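Local coordinates for solute-binding protein (Thermoactinomyces vulgaris, PDB 2ZYO), which binds maltotetraose between its lobes and probably delivers maltodextrins and cyclodextrins to a membrane sugar transporter, at residues L115-K120 and S352-G357; G317-Q322 and P329-N334; D19-W24 and S290-Y295. All coordinates share one frame; numbering follows the deposited sequence.

Contact 1. Residues L115-K120 and S352-G357; sequences LTYGGK and SIPEMG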
ATOM      1  N   LEU A 115     -10.644  -1.900  -3.543  1.00 11.78           N
ATOM      2  CA  LEU A 115     -11.411  -0.827  -4.179  1.00 10.59           C
ATOM      3  C   LEU A 115     -12.922  -0.997  -4.008  1.00 11.82           C
ATOM      4  O   LEU A 115     -13.714  -0.240  -4.575  1.00 11.12           O
ATOM      5  CB  LEU A 115     -11.027  -0.693  -5.659  1.00  8.84           C
ATOM      6  CG  LEU A 115      -9.540  -0.479  -5.972  1.00  8.85           C
ATOM      7  CD1 LEU A 115      -9.343  -0.227  -7.454  1.00  9.22           C
ATOM      8  CD2 LEU A 115      -8.930   0.663  -5.148  1.00 10.43           C
ATOM      9  N   THR A 116     -13.302  -1.993  -3.213  1.00 12.47           N
ATOM     10  CA  THR A 116     -14.695  -2.253  -2.879  1.00 14.28           C
ATOM     11  C   THR A 116     -14.982  -1.695  -1.488  1.00 14.97           C
ATOM     12  O   THR A 116     -14.144  -1.791  -0.587  1.00 16.07           O
ATOM     13  CB  THR A 116     -15.001  -3.768  -2.937  1.00 15.09           C
ATOM     14  OG1 THR A 116     -14.721  -4.256  -4.254  1.00 16.77           O
ATOM     15  CG2 THR A 116     -16.460  -4.059  -2.601  1.00 17.00           C
ATOM     16  N   TYR A 117     -16.160  -1.096  -1.329  1.00 14.98           N
ATOM     17  CA  TYR A 117     -16.564  -0.505  -0.057  1.00 15.18           C
ATOM     18  C   TYR A 117     -18.077  -0.572   0.115  1.00 14.91           C
ATOM     19  O   TYR A 117     -18.825  -0.146  -0.763  1.00 14.43           O
ATOM     20  CB  TYR A 117     -16.085   0.944   0.035  1.00 15.96           C
ATOM     21  CG  TYR A 117     -16.030   1.462   1.448  1.00 15.71           C
ATOM     22  CD1 TYR A 117     -14.882   1.296   2.221  1.00 16.58           C
ATOM     23  CD2 TYR A 117     -17.124   2.112   2.020  1.00 15.95           C
ATOM     24  CE1 TYR A 117     -14.822   1.761   3.523  1.00 17.65           C
ATOM     25  CE2 TYR A 117     -17.073   2.585   3.325  1.00 15.25           C
ATOM     26  CZ  TYR A 117     -15.920   2.404   4.070  1.00 16.37           C
ATOM     27  OH  TYR A 117     -15.856   2.869   5.361  1.00 17.17           O
ATOM     28  N   GLY A 118     -18.516  -1.116   1.248  1.00 16.64           N
ATOM     29  CA  GLY A 118     -19.941  -1.251   1.549  1.00 16.85           C
ATOM     30  C   GLY A 118     -20.738  -2.003   0.494  1.00 17.22           C
ATOM     31  O   GLY A 118     -21.884  -1.652   0.209  1.00 17.91           O
ATOM     32  N   GLY A 119     -20.123  -3.030  -0.090  1.00 18.07           N
ATOM     33  CA  GLY A 119     -20.768  -3.862  -1.106  1.00 18.51           C
ATOM     34  C   GLY A 119     -20.875  -3.233  -2.486  1.00 18.93           C
ATOM     35  O   GLY A 119     -21.681  -3.670  -3.314  1.00 21.40           O
ATOM     36  N   LYS A 120     -20.067  -2.202  -2.733  1.00 16.66           N
ATOM     37  CA  LYS A 120     -20.048  -1.511  -4.024  1.00 15.18           C
ATOM     38  C   LYS A 120     -18.614  -1.288  -4.495  1.00 13.41           C
ATOM     39  O   LYS A 120     -17.705  -1.112  -3.681  1.00 12.68           O
ATOM     40  CB  LYS A 120     -20.797  -0.176  -3.938  1.00 15.37           C
ATOM     41  CG  LYS A 120     -22.281  -0.315  -3.597  1.00 17.61           C
ATOM     42  CD  LYS A 120     -22.995   1.025  -3.538  1.00 22.92           C
ATOM     43  CE  LYS A 120     -24.483   0.833  -3.271  1.00 25.82           C
ATOM     44  NZ  LYS A 120     -25.244   2.111  -3.331  1.00 29.42           N
ATOM     45  N   SER A 352      -9.679   0.407   4.865  1.00 12.35           N
ATOM     46  CA  SER A 352     -10.025   1.658   4.196  1.00 13.32           C
ATOM     47  C   SER A 352     -11.117   2.447   4.918  1.00 13.19           C
ATOM     48  O   SER A 352     -11.488   3.537   4.480  1.00 14.48           O
ATOM     49  CB  SER A 352     -10.440   1.390   2.747  1.00 13.29           C
ATOM     50  OG  SER A 352     -11.550   0.515   2.696  1.00 14.74           O
ATOM     51  N   ILE A 353     -11.628   1.903   6.020  1.00 12.91           N
ATOM     52  CA  ILE A 353     -12.632   2.607   6.825  1.00 12.89           C
ATOM     53  C   ILE A 353     -12.009   3.839   7.499  1.00 13.19           C
ATOM     54  O   ILE A 353     -10.817   3.828   7.812  1.00 12.99           O
ATOM     55  CB  ILE A 353     -13.330   1.676   7.862  1.00 11.53           C
ATOM     56  CG1 ILE A 353     -12.340   1.156   8.916  1.00 13.14           C
ATOM     57  CG2 ILE A 353     -14.041   0.524   7.147  1.00 12.01           C
ATOM     58  CD1 ILE A 353     -13.008   0.570  10.155  1.00 12.82           C
ATOM     59  N   PRO A 354     -12.804   4.913   7.698  1.00 13.68           N
ATOM     60  CA  PRO A 354     -12.253   6.148   8.271  1.00 14.77           C
ATOM     61  C   PRO A 354     -11.545   5.940   9.611  1.00 13.29           C
ATOM     62  O   PRO A 354     -10.559   6.621   9.900  1.00 15.45           O
ATOM     63  CB  PRO A 354     -13.492   7.031   8.456  1.00 14.53           C
ATOM     64  CG  PRO A 354     -14.454   6.539   7.436  1.00 15.67           C
ATOM     65  CD  PRO A 354     -14.239   5.054   7.386  1.00 14.82           C
ATOM     66  N   GLU A 355     -12.036   4.989  10.400  1.00 13.97           N
ATOM     67  CA  GLU A 355     -11.491   4.708  11.728  1.00 14.52           C
ATOM     68  C   GLU A 355     -10.029   4.253  11.731  1.00 14.14           C
ATOM     69  O   GLU A 355      -9.331   4.423  12.729  1.00 13.90           O
ATOM     70  CB  GLU A 355     -12.371   3.696  12.465  1.00 15.34           C
ATOM     71  CG  GLU A 355     -13.737   4.246  12.866  1.00 16.89           C
ATOM     72  CD  GLU A 355     -14.763   4.227  11.738  1.00 18.85           C
ATOM     73  OE1 GLU A 355     -14.507   3.606  10.681  1.00 16.92           O
ATOM     74  OE2 GLU A 355     -15.838   4.839  11.916  1.00 21.69           O
ATOM     75  N   MET A 356      -9.562   3.684  10.620  1.00 13.68           N
ATOM     76  CA  MET A 356      -8.157   3.285  10.510  1.00 14.17           C
ATOM     77  C   MET A 356      -7.213   4.483  10.642  1.00 15.36           C
ATOM     78  O   MET A 356      -6.089   4.345  11.128  1.00 15.02           O
ATOM     79  CB  MET A 356      -7.892   2.535   9.201  1.00 14.90           C
ATOM     80  CG  MET A 356      -6.500   1.911   9.118  1.00 15.74           C
ATOM     81  SD  MET A 356      -6.226   0.640  10.368  1.00 14.22           S
ATOM     82  CE  MET A 356      -4.448   0.445  10.296  1.00 15.61           C
ATOM     83  N   GLY A 357      -7.686   5.657  10.224  1.00 16.81           N
ATOM     84  CA  GLY A 357      -6.899   6.890  10.287  1.00 17.54           C
ATOM     85  C   GLY A 357      -6.333   7.221  11.657  1.00 17.86           C
ATOM     86  O   GLY A 357      -5.233   7.770  11.763  1.00 19.48           O
TER
HETATM   87  O   HOH W   1     -11.391  -0.941   0.564  1.00 22.95           O
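The ring of Tyr117 meets Ser352 at its edge: Ser352 OG lies close to the ring plane, 3.5 Å from Tyr117 CD1. Ile353 approaches the same ring obliquely, its CG2 methyl 3.9 Å from Tyr117 CE1, and the two side chains cross at about a right angle. The phenol oxygen lodges against carbon, with Tyr117 OH 3.4 Å from Pro354 CD. No direct hydrogen bond spans the contact. Instead a water donates to Thr116 O and accepts from Ser352 OG, the second bond measuring 2.6 Å, so the same oxygen that meets the ring edge gives its proton to the water. Tyr117 reaches across because CG stands anti to the backbone N (chi1 -160°), which carries the phenol out from its short strand. Next to it, a type I' turn from Tyr117 to Lys120 is closed by Lys120 N to Tyr117 O at 3.1 Å, and Tyr117 N to Lys120 O is the second bond of the hairpin pair. Leu85 and Val89 of helix 85-90 also pack on the tyrosine. The whole illustrates how an aromatic residue at the base of a two-residue beta hairpin, here joining strands 116-117 and 120-136 of a periplasmic-binding-protein fold, can pack against a loop more than 230 residues later, the one leading into helix 360-371.

Contact 2. Residues G317-Q322 and P329-N334; sequences GEIPPQ and PMIKNN
The end of Ile331 abuts the CD corner of the Pro320 ring, with Ile331 CD1 4.0 Å from Pro320 CD. The same methyl approaches Ile319, where CG2 is 4.3 Å from Ile331 CD1, so a single terminal carbon serves both residues of the loop. This is apolar packing of a short helix, 329-332, on the extended loop that follows helix 306-316 in a solute-binding protein of the PBP clan, and all three touching residues are buried. No hydrogen bond crosses between the segments; the join rests on van der Waals contact. The CB of Ile331 already points toward the loop, and with CG1 anti to the carbonyl carbon (chi1 -60°) and chi2 at -65° the chain carries CD1 to Ile319 and Pro320.

Further out, Phe313 of helix 306-316 packs on Pro320 and Ile331, while Val337 in a loop and Ala341 of helix 338-344 touch both isoleucines. Ile319 is also tied by backbone hydrogen bonding to Ile128 in strand 120-136. The CB of Glu318 points away from the 329-334 segment, and its carboxylate forms salt bridges with Arg312 and Lys282, which probably stabilise its negative charge. Pro321 centres an inverse gamma turn, whose bond from Gln322 N to Pro320 O is weak. At the C-terminal end of the short helix, Asn333 N, one residue beyond it, bonds back to Pro329 O at 2.9 Å.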
ATOM      1  N   GLY A 317       7.383   1.786 -13.416  1.00 12.65           N
ATOM      2  CA  GLY A 317       7.954   0.754 -12.550  1.00 12.89           C
ATOM      3  C   GLY A 317       6.999   0.255 -11.477  1.00 12.89           C
ATOM      4  O   GLY A 317       7.362  -0.600 -10.663  1.00 14.06           O
ATOM      5  N   GLU A 318       5.779   0.791 -11.476  1.00 12.37           N
ATOM      6  CA  GLU A 318       4.751   0.391 -10.519  1.00 12.05           C
ATOM      7  C   GLU A 318       4.023  -0.846 -11.025  1.00 10.88           C
ATOM      8  O   GLU A 318       3.561  -0.883 -12.170  1.00  9.33           O
ATOM      9  CB  GLU A 318       3.758   1.532 -10.264  1.00 13.04           C
ATOM     10  CG  GLU A 318       4.387   2.818  -9.722  1.00 14.83           C
ATOM     11  CD  GLU A 318       3.362   3.817  -9.200  1.00 17.34           C
ATOM     12  OE1 GLU A 318       2.232   3.872  -9.731  1.00 16.43           O
ATOM     13  OE2 GLU A 318       3.686   4.558  -8.245  1.00 21.03           O
ATOM     14  N   ILE A 319       3.930  -1.856 -10.164  1.00 10.51           N
ATOM     15  CA  ILE A 319       3.314  -3.135 -10.517  1.00  8.89           C
ATOM     16  C   ILE A 319       1.812  -2.987 -10.758  1.00  8.53           C
ATOM     17  O   ILE A 319       1.086  -2.559  -9.866  1.00  9.03           O
ATOM     18  CB  ILE A 319       3.561  -4.200  -9.418  1.00 11.10           C
ATOM     19  CG1 ILE A 319       5.062  -4.405  -9.208  1.00 13.05           C
ATOM     20  CG2 ILE A 319       2.881  -5.522  -9.780  1.00 12.22           C
ATOM     21  CD1 ILE A 319       5.413  -5.124  -7.921  1.00 15.19           C
ATOM     22  N   PRO A 320       1.342  -3.342 -11.969  1.00  9.01           N
ATOM     23  CA  PRO A 320      -0.096  -3.308 -12.209  1.00  8.94           C
ATOM     24  C   PRO A 320      -0.754  -4.608 -11.737  1.00  8.97           C
ATOM     25  O   PRO A 320      -0.327  -5.691 -12.150  1.00  8.75           O
ATOM     26  CB  PRO A 320      -0.195  -3.166 -13.731  1.00  9.57           C
ATOM     27  CG  PRO A 320       1.057  -3.793 -14.263  1.00 10.27           C
ATOM     28  CD  PRO A 320       2.097  -3.781 -13.159  1.00 11.36           C
ATOM     29  N   PRO A 321      -1.778  -4.514 -10.867  1.00  9.47           N
ATOM     30  CA  PRO A 321      -2.408  -5.742 -10.384  1.00 10.02           C
ATOM     31  C   PRO A 321      -3.414  -6.280 -11.403  1.00  9.46           C
ATOM     32  O   PRO A 321      -4.610  -6.413 -11.117  1.00 10.61           O
ATOM     33  CB  PRO A 321      -3.081  -5.301  -9.085  1.00 11.08           C
ATOM     34  CG  PRO A 321      -3.381  -3.858  -9.283  1.00  9.95           C
ATOM     35  CD  PRO A 321      -2.399  -3.307 -10.287  1.00  9.86           C
ATOM     36  N   GLN A 322      -2.893  -6.574 -12.589  1.00  8.67           N
ATOM     37  CA  GLN A 322      -3.657  -7.073 -13.716  1.00  8.91           C
ATOM     38  C   GLN A 322      -3.222  -8.523 -13.907  1.00  9.83           C
ATOM     39  O   GLN A 322      -2.027  -8.796 -14.044  1.00 10.19           O
ATOM     40  CB  GLN A 322      -3.326  -6.224 -14.951  1.00  8.98           C
ATOM     41  CG  GLN A 322      -4.451  -6.083 -15.977  1.00  9.76           C
ATOM     42  CD  GLN A 322      -4.497  -7.207 -17.009  1.00  9.87           C
ATOM     43  OE1 GLN A 322      -5.380  -7.226 -17.862  1.00 11.88           O
ATOM     44  NE2 GLN A 322      -3.554  -8.141 -16.935  1.00  8.97           N
ATOM     45  N   PRO A 329       6.593 -12.175 -18.145  1.00 17.98           N
ATOM     46  CA  PRO A 329       8.021 -12.016 -17.841  1.00 18.32           C
ATOM     47  C   PRO A 329       8.452 -10.591 -17.467  1.00 17.38           C
ATOM     48  O   PRO A 329       9.454 -10.429 -16.769  1.00 18.85           O
ATOM     49  CB  PRO A 329       8.706 -12.448 -19.142  1.00 18.85           C
ATOM     50  CG  PRO A 329       7.754 -13.391 -19.764  1.00 19.28           C
ATOM     51  CD  PRO A 329       6.390 -12.862 -19.436  1.00 20.06           C
ATOM     52  N   MET A 330       7.709  -9.576 -17.913  1.00 16.53           N
ATOM     53  CA  MET A 330       8.022  -8.185 -17.552  1.00 15.95           C
ATOM     54  C   MET A 330       7.974  -7.962 -16.034  1.00 15.32           C
ATOM     55  O   MET A 330       8.651  -7.078 -15.507  1.00 15.33           O
ATOM     56  CB  MET A 330       7.113  -7.186 -18.290  1.00 14.87           C
ATOM     57  CG  MET A 330       5.688  -7.066 -17.746  1.00 15.15           C
ATOM     58  SD  MET A 330       4.702  -5.795 -18.566  1.00 16.10           S
ATOM     59  CE  MET A 330       4.386  -6.567 -20.155  1.00 15.96           C
ATOM     60  N   ILE A 331       7.176  -8.776 -15.348  1.00 14.92           N
ATOM     61  CA  ILE A 331       7.090  -8.751 -13.891  1.00 16.02           C
ATOM     62  C   ILE A 331       7.957  -9.856 -13.280  1.00 17.94           C
ATOM     63  O   ILE A 331       8.803  -9.590 -12.422  1.00 17.80           O
ATOM     64  CB  ILE A 331       5.620  -8.902 -13.404  1.00 15.38           C
ATOM     65  CG1 ILE A 331       4.737  -7.759 -13.932  1.00 14.40           C
ATOM     66  CG2 ILE A 331       5.552  -9.008 -11.880  1.00 15.37           C
ATOM     67  CD1 ILE A 331       5.081  -6.370 -13.413  1.00 15.73           C
ATOM     68  N   LYS A 332       7.745 -11.085 -13.744  1.00 19.26           N
ATOM     69  CA  LYS A 332       8.358 -12.271 -13.141  1.00 19.45           C
ATOM     70  C   LYS A 332       9.875 -12.361 -13.318  1.00 19.44           C
ATOM     71  O   LYS A 332      10.565 -12.932 -12.469  1.00 18.97           O
ATOM     72  CB  LYS A 332       7.685 -13.547 -13.652  1.00 19.90           C
ATOM     73  CG  LYS A 332       6.218 -13.672 -13.251  1.00 23.24           C
ATOM     74  CD  LYS A 332       5.617 -15.002 -13.682  1.00 26.39           C
ATOM     75  CE  LYS A 332       5.921 -16.117 -12.688  1.00 27.58           C
ATOM     76  NZ  LYS A 332       5.270 -15.912 -11.360  1.00 29.01           N
ATOM     77  N   ASN A 333      10.388 -11.808 -14.414  1.00 19.39           N
ATOM     78  CA  ASN A 333      11.821 -11.882 -14.704  1.00 20.76           C
ATOM     79  C   ASN A 333      12.583 -10.582 -14.420  1.00 20.49           C
ATOM     80  O   ASN A 333      13.748 -10.435 -14.806  1.00 20.71           O
ATOM     81  CB  ASN A 333      12.058 -12.365 -16.139  1.00 21.72           C
ATOM     82  CG  ASN A 333      11.473 -13.750 -16.400  1.00 24.51           C
ATOM     83  OD1 ASN A 333      11.049 -14.450 -15.476  1.00 25.91           O
ATOM     84  ND2 ASN A 333      11.447 -14.147 -17.665  1.00 26.63           N
ATOM     85  N   ASN A 334      11.918  -9.653 -13.737  1.00 18.96           N
ATOM     86  CA  ASN A 334      12.544  -8.419 -13.274  1.00 19.39           C
ATOM     87  C   ASN A 334      12.998  -8.569 -11.818  1.00 19.91           C
ATOM     88  O   ASN A 334      12.162  -8.736 -10.925  1.00 18.64           O
ATOM     89  CB  ASN A 334      11.577  -7.238 -13.424  1.00 18.35           C
ATOM     90  CG  ASN A 334      12.245  -5.889 -13.192  1.00 19.99           C
ATOM     91  OD1 ASN A 334      13.105  -5.739 -12.321  1.00 19.77           O
ATOM     92  ND2 ASN A 334      11.836  -4.895 -13.965  1.00 18.69           N
TER

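Contact 3. Residues D19-W24 and S290-Y295; sequences DKLVVW and SKYPKY
Apolar contact between Leu21 and the start of helix 293-302 forms the inner part of this interface. The two methyls of Leu21 divide the work. Leu21 CD2 rests 4.0 Å from Tyr292 CB, and Leu21 CD1 lies 3.9 Å from Tyr295 O, mainly meeting backbone, with Tyr295 CB farther off at 4.5 Å. Leu21 CD2 comes at the Tyr292 ring obliquely, while one face of that ring carries Lys291 CB, offset toward the rim. With CG anti to the carbonyl carbon (chi1 -66°), the leucine fork is brought nearer to the helix than its CB direction alone would suggest.

Polar contact is made through water. One molecule accepts from Asp19 N and donates to Asp19 OD1, the latter bond measuring 2.6 Å. It is also hydrogen-bonded to Tyr292 OH at 2.7 Å. The bridge thus links backbone and carboxylate of Asp19, the residue just before the strand, to the phenol that extends past Leu21.

Local bonds shape the helix start. Ser290 OG accepts from Tyr292 N at 3.2 Å with an angle of 155°, an ST turn, and Tyr292 occupies the N-cap position. The carboxylate of Glu15 takes the backbone N-H groups of Lys294 and Tyr295, a placement that would probably interact favourably with the helix dipole.

Asp76 ties the two sides, its OD1 bonded to Ser290 OG and its OD2 to Val22 N. In the fold, strand 20-25 runs parallel to strand 50-55, and Leu21, near its start, packs on the N-terminal end of helix 293-302, which follows strand 278-287 in the chain.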
ATOM      1  N   ASP A  19     -18.223  16.592 -24.376  1.00 10.66           N
ATOM      2  CA  ASP A  19     -17.225  17.240 -25.217  1.00 10.57           C
ATOM      3  C   ASP A  19     -15.839  16.943 -24.657  1.00  9.67           C
ATOM      4  O   ASP A  19     -14.863  16.833 -25.403  1.00 10.92           O
ATOM      5  CB  ASP A  19     -17.455  18.753 -25.287  1.00 11.38           C
ATOM      6  CG  ASP A  19     -17.103  19.463 -23.993  1.00 12.71           C
ATOM      7  OD1 ASP A  19     -17.822  19.278 -22.993  1.00 13.74           O
ATOM      8  OD2 ASP A  19     -16.106  20.213 -23.980  1.00 15.70           O
ATOM      9  N   LYS A  20     -15.775  16.809 -23.334  1.00 11.80           N
ATOM     10  CA  LYS A  20     -14.524  16.579 -22.632  1.00 10.86           C
ATOM     11  C   LYS A  20     -14.737  15.816 -21.329  1.00  9.65           C
ATOM     12  O   LYS A  20     -15.791  15.914 -20.691  1.00 11.28           O
ATOM     13  CB  LYS A  20     -13.803  17.905 -22.357  1.00 13.37           C
ATOM     14  CG  LYS A  20     -14.370  18.725 -21.209  1.00 16.81           C
ATOM     15  CD  LYS A  20     -13.631  20.046 -21.027  1.00 18.11           C
ATOM     16  CE  LYS A  20     -12.248  19.849 -20.429  1.00 18.55           C
ATOM     17  NZ  LYS A  20     -11.651  21.141 -19.992  1.00 20.90           N
ATOM     18  N   LEU A  21     -13.726  15.041 -20.958  1.00  9.27           N
ATOM     19  CA  LEU A  21     -13.651  14.433 -19.643  1.00  8.79           C
ATOM     20  C   LEU A  21     -12.388  14.958 -18.983  1.00  8.13           C
ATOM     21  O   LEU A  21     -11.411  15.263 -19.668  1.00  9.46           O
ATOM     22  CB  LEU A  21     -13.621  12.905 -19.751  1.00  8.18           C
ATOM     23  CG  LEU A  21     -14.903  12.257 -20.294  1.00  7.94           C
ATOM     24  CD1 LEU A  21     -14.659  10.808 -20.694  1.00  9.82           C
ATOM     25  CD2 LEU A  21     -16.053  12.362 -19.289  1.00  8.64           C
ATOM     26  N   VAL A  22     -12.421  15.090 -17.661  1.00  8.67           N
ATOM     27  CA  VAL A  22     -11.284  15.625 -16.914  1.00  9.11           C
ATOM     28  C   VAL A  22     -10.704  14.544 -16.007  1.00  8.33           C
ATOM     29  O   VAL A  22     -11.443  13.828 -15.330  1.00  7.74           O
ATOM     30  CB  VAL A  22     -11.672  16.883 -16.089  1.00  7.96           C
ATOM     31  CG1 VAL A  22     -10.467  17.443 -15.336  1.00  8.66           C
ATOM     32  CG2 VAL A  22     -12.269  17.963 -16.992  1.00  9.92           C
ATOM     33  N   VAL A  23      -9.377  14.440 -16.012  1.00  8.13           N
ATOM     34  CA  VAL A  23      -8.659  13.452 -15.220  1.00  7.66           C
ATOM     35  C   VAL A  23      -7.602  14.181 -14.396  1.00  8.10           C
ATOM     36  O   VAL A  23      -6.863  15.001 -14.937  1.00  9.67           O
ATOM     37  CB  VAL A  23      -7.974  12.405 -16.138  1.00  8.56           C
ATOM     38  CG1 VAL A  23      -7.063  11.488 -15.352  1.00 10.37           C
ATOM     39  CG2 VAL A  23      -9.016  11.582 -16.895  1.00  8.95           C
ATOM     40  N   TRP A  24      -7.546  13.902 -13.094  1.00  7.48           N
ATOM     41  CA  TRP A  24      -6.469  14.421 -12.247  1.00  8.27           C
ATOM     42  C   TRP A  24      -5.423  13.339 -12.018  1.00  8.99           C
ATOM     43  O   TRP A  24      -5.753  12.226 -11.606  1.00  8.38           O
ATOM     44  CB  TRP A  24      -6.991  14.917 -10.898  1.00  8.98           C
ATOM     45  CG  TRP A  24      -7.843  16.153 -10.952  1.00  9.71           C
ATOM     46  CD1 TRP A  24      -8.003  17.003 -12.008  1.00 10.44           C
ATOM     47  CD2 TRP A  24      -8.627  16.688  -9.883  1.00  9.69           C
ATOM     48  NE1 TRP A  24      -8.861  18.024 -11.669  1.00  9.76           N
ATOM     49  CE2 TRP A  24      -9.252  17.858 -10.367  1.00  9.13           C
ATOM     50  CE3 TRP A  24      -8.870  16.287  -8.562  1.00 10.75           C
ATOM     51  CZ2 TRP A  24     -10.105  18.634  -9.577  1.00 10.27           C
ATOM     52  CZ3 TRP A  24      -9.718  17.059  -7.775  1.00  9.72           C
ATOM     53  CH2 TRP A  24     -10.327  18.218  -8.288  1.00 10.34           C
ATOM     54  N   SER A 290     -19.408  13.950 -11.313  1.00  8.71           N
ATOM     55  CA  SER A 290     -19.302  13.755 -12.754  1.00  9.05           C
ATOM     56  C   SER A 290     -20.685  13.696 -13.388  1.00 11.11           C
ATOM     57  O   SER A 290     -21.573  12.991 -12.898  1.00 11.49           O
ATOM     58  CB  SER A 290     -18.531  12.478 -13.088  1.00  9.36           C
ATOM     59  OG  SER A 290     -18.497  12.280 -14.493  1.00  9.63           O
ATOM     60  N   LYS A 291     -20.849  14.443 -14.476  1.00 12.36           N
ATOM     61  CA  LYS A 291     -22.099  14.469 -15.232  1.00 12.79           C
ATOM     62  C   LYS A 291     -22.118  13.361 -16.282  1.00 11.91           C
ATOM     63  O   LYS A 291     -23.128  13.151 -16.961  1.00 12.71           O
ATOM     64  CB  LYS A 291     -22.292  15.833 -15.905  1.00 14.53           C
ATOM     65  CG  LYS A 291     -22.335  17.018 -14.944  1.00 18.72           C
ATOM     66  CD  LYS A 291     -23.713  17.200 -14.318  1.00 24.21           C
ATOM     67  CE  LYS A 291     -23.768  18.441 -13.429  1.00 25.97           C
ATOM     68  NZ  LYS A 291     -23.365  19.698 -14.133  1.00 30.06           N
ATOM     69  N   TYR A 292     -20.998  12.648 -16.405  1.00 10.04           N
ATOM     70  CA  TYR A 292     -20.852  11.608 -17.422  1.00  9.63           C
ATOM     71  C   TYR A 292     -20.307  10.294 -16.854  1.00  9.98           C
ATOM     72  O   TYR A 292     -19.245   9.834 -17.275  1.00 10.47           O
ATOM     73  CB  TYR A 292     -19.956  12.102 -18.566  1.00 10.19           C
ATOM     74  CG  TYR A 292     -20.358  13.448 -19.121  1.00 13.75           C
ATOM     75  CD1 TYR A 292     -21.392  13.562 -20.051  1.00 13.89           C
ATOM     76  CD2 TYR A 292     -19.704  14.611 -18.711  1.00 14.37           C
ATOM     77  CE1 TYR A 292     -21.767  14.805 -20.558  1.00 15.20           C
ATOM     78  CE2 TYR A 292     -20.069  15.854 -19.212  1.00 15.31           C
ATOM     79  CZ  TYR A 292     -21.097  15.943 -20.134  1.00 15.68           C
ATOM     80  OH  TYR A 292     -21.456  17.176 -20.629  1.00 19.59           O
ATOM     81  N   PRO A 293     -21.045   9.671 -15.912  1.00 10.04           N
ATOM     82  CA  PRO A 293     -20.559   8.441 -15.278  1.00 10.21           C
ATOM     83  C   PRO A 293     -20.287   7.296 -16.264  1.00  9.97           C
ATOM     84  O   PRO A 293     -19.276   6.603 -16.130  1.00 10.49           O
ATOM     85  CB  PRO A 293     -21.691   8.068 -14.310  1.00 12.08           C
ATOM     86  CG  PRO A 293     -22.893   8.783 -14.825  1.00 11.52           C
ATOM     87  CD  PRO A 293     -22.368  10.061 -15.385  1.00 11.32           C
ATOM     88  N   LYS A 294     -21.161   7.106 -17.250  1.00 10.44           N
ATOM     89  CA  LYS A 294     -20.996   5.999 -18.200  1.00 10.22           C
ATOM     90  C   LYS A 294     -19.784   6.184 -19.112  1.00  8.27           C
ATOM     91  O   LYS A 294     -18.988   5.261 -19.285  1.00  8.48           O
ATOM     92  CB  LYS A 294     -22.268   5.772 -19.022  1.00 12.92           C
ATOM     93  CG  LYS A 294     -23.452   5.295 -18.194  1.00 17.03           C
ATOM     94  CD  LYS A 294     -24.675   5.066 -19.063  1.00 20.71           C
ATOM     95  CE  LYS A 294     -25.860   4.600 -18.231  1.00 23.55           C
ATOM     96  NZ  LYS A 294     -27.088   4.428 -19.061  1.00 25.59           N
ATOM     97  N   TYR A 295     -19.648   7.375 -19.691  1.00  8.27           N
ATOM     98  CA  TYR A 295     -18.495   7.682 -20.532  1.00  9.02           C
ATOM     99  C   TYR A 295     -17.190   7.712 -19.734  1.00  8.94           C
ATOM    100  O   TYR A 295     -16.163   7.221 -20.205  1.00  8.88           O
ATOM    101  CB  TYR A 295     -18.693   9.006 -21.271  1.00  9.05           C
ATOM    102  CG  TYR A 295     -19.473   8.891 -22.563  1.00  9.66           C
ATOM    103  CD1 TYR A 295     -20.855   9.097 -22.590  1.00 10.56           C
ATOM    104  CD2 TYR A 295     -18.826   8.593 -23.763  1.00 10.54           C
ATOM    105  CE1 TYR A 295     -21.573   9.004 -23.784  1.00 12.87           C
ATOM    106  CE2 TYR A 295     -19.535   8.496 -24.959  1.00 11.96           C
ATOM    107  CZ  TYR A 295     -20.904   8.702 -24.960  1.00 13.20           C
ATOM    108  OH  TYR A 295     -21.598   8.609 -26.145  1.00 15.59           O
TER
HETATM  109  O   HOH W   2     -20.209  18.197 -22.800  1.00 18.06           O

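In the fold
From the N terminus, contact 3 opens first, on strand 20-25, and contact 1 opens next, at 115-120. Contact 3 then closes at 290-295, some 266 residues on. Contact 2 opens and closes within a short span, 317-322 to 329-334, before contact 1 closes at 352-357. Contacts 1 and 3 therefore cross along the chain, contact 2 falls wholly within the span of contact 1, and contacts 3 and 2 follow in series. Their centres lie 24 to 29 Å apart. Contact 3 joins strand 20-25 to the start of helix 293-302, contact 2 the loop after helix 306-316 to helix 329-332, and contact 1 the hairpin at 116-120 to the loop before helix 360-371.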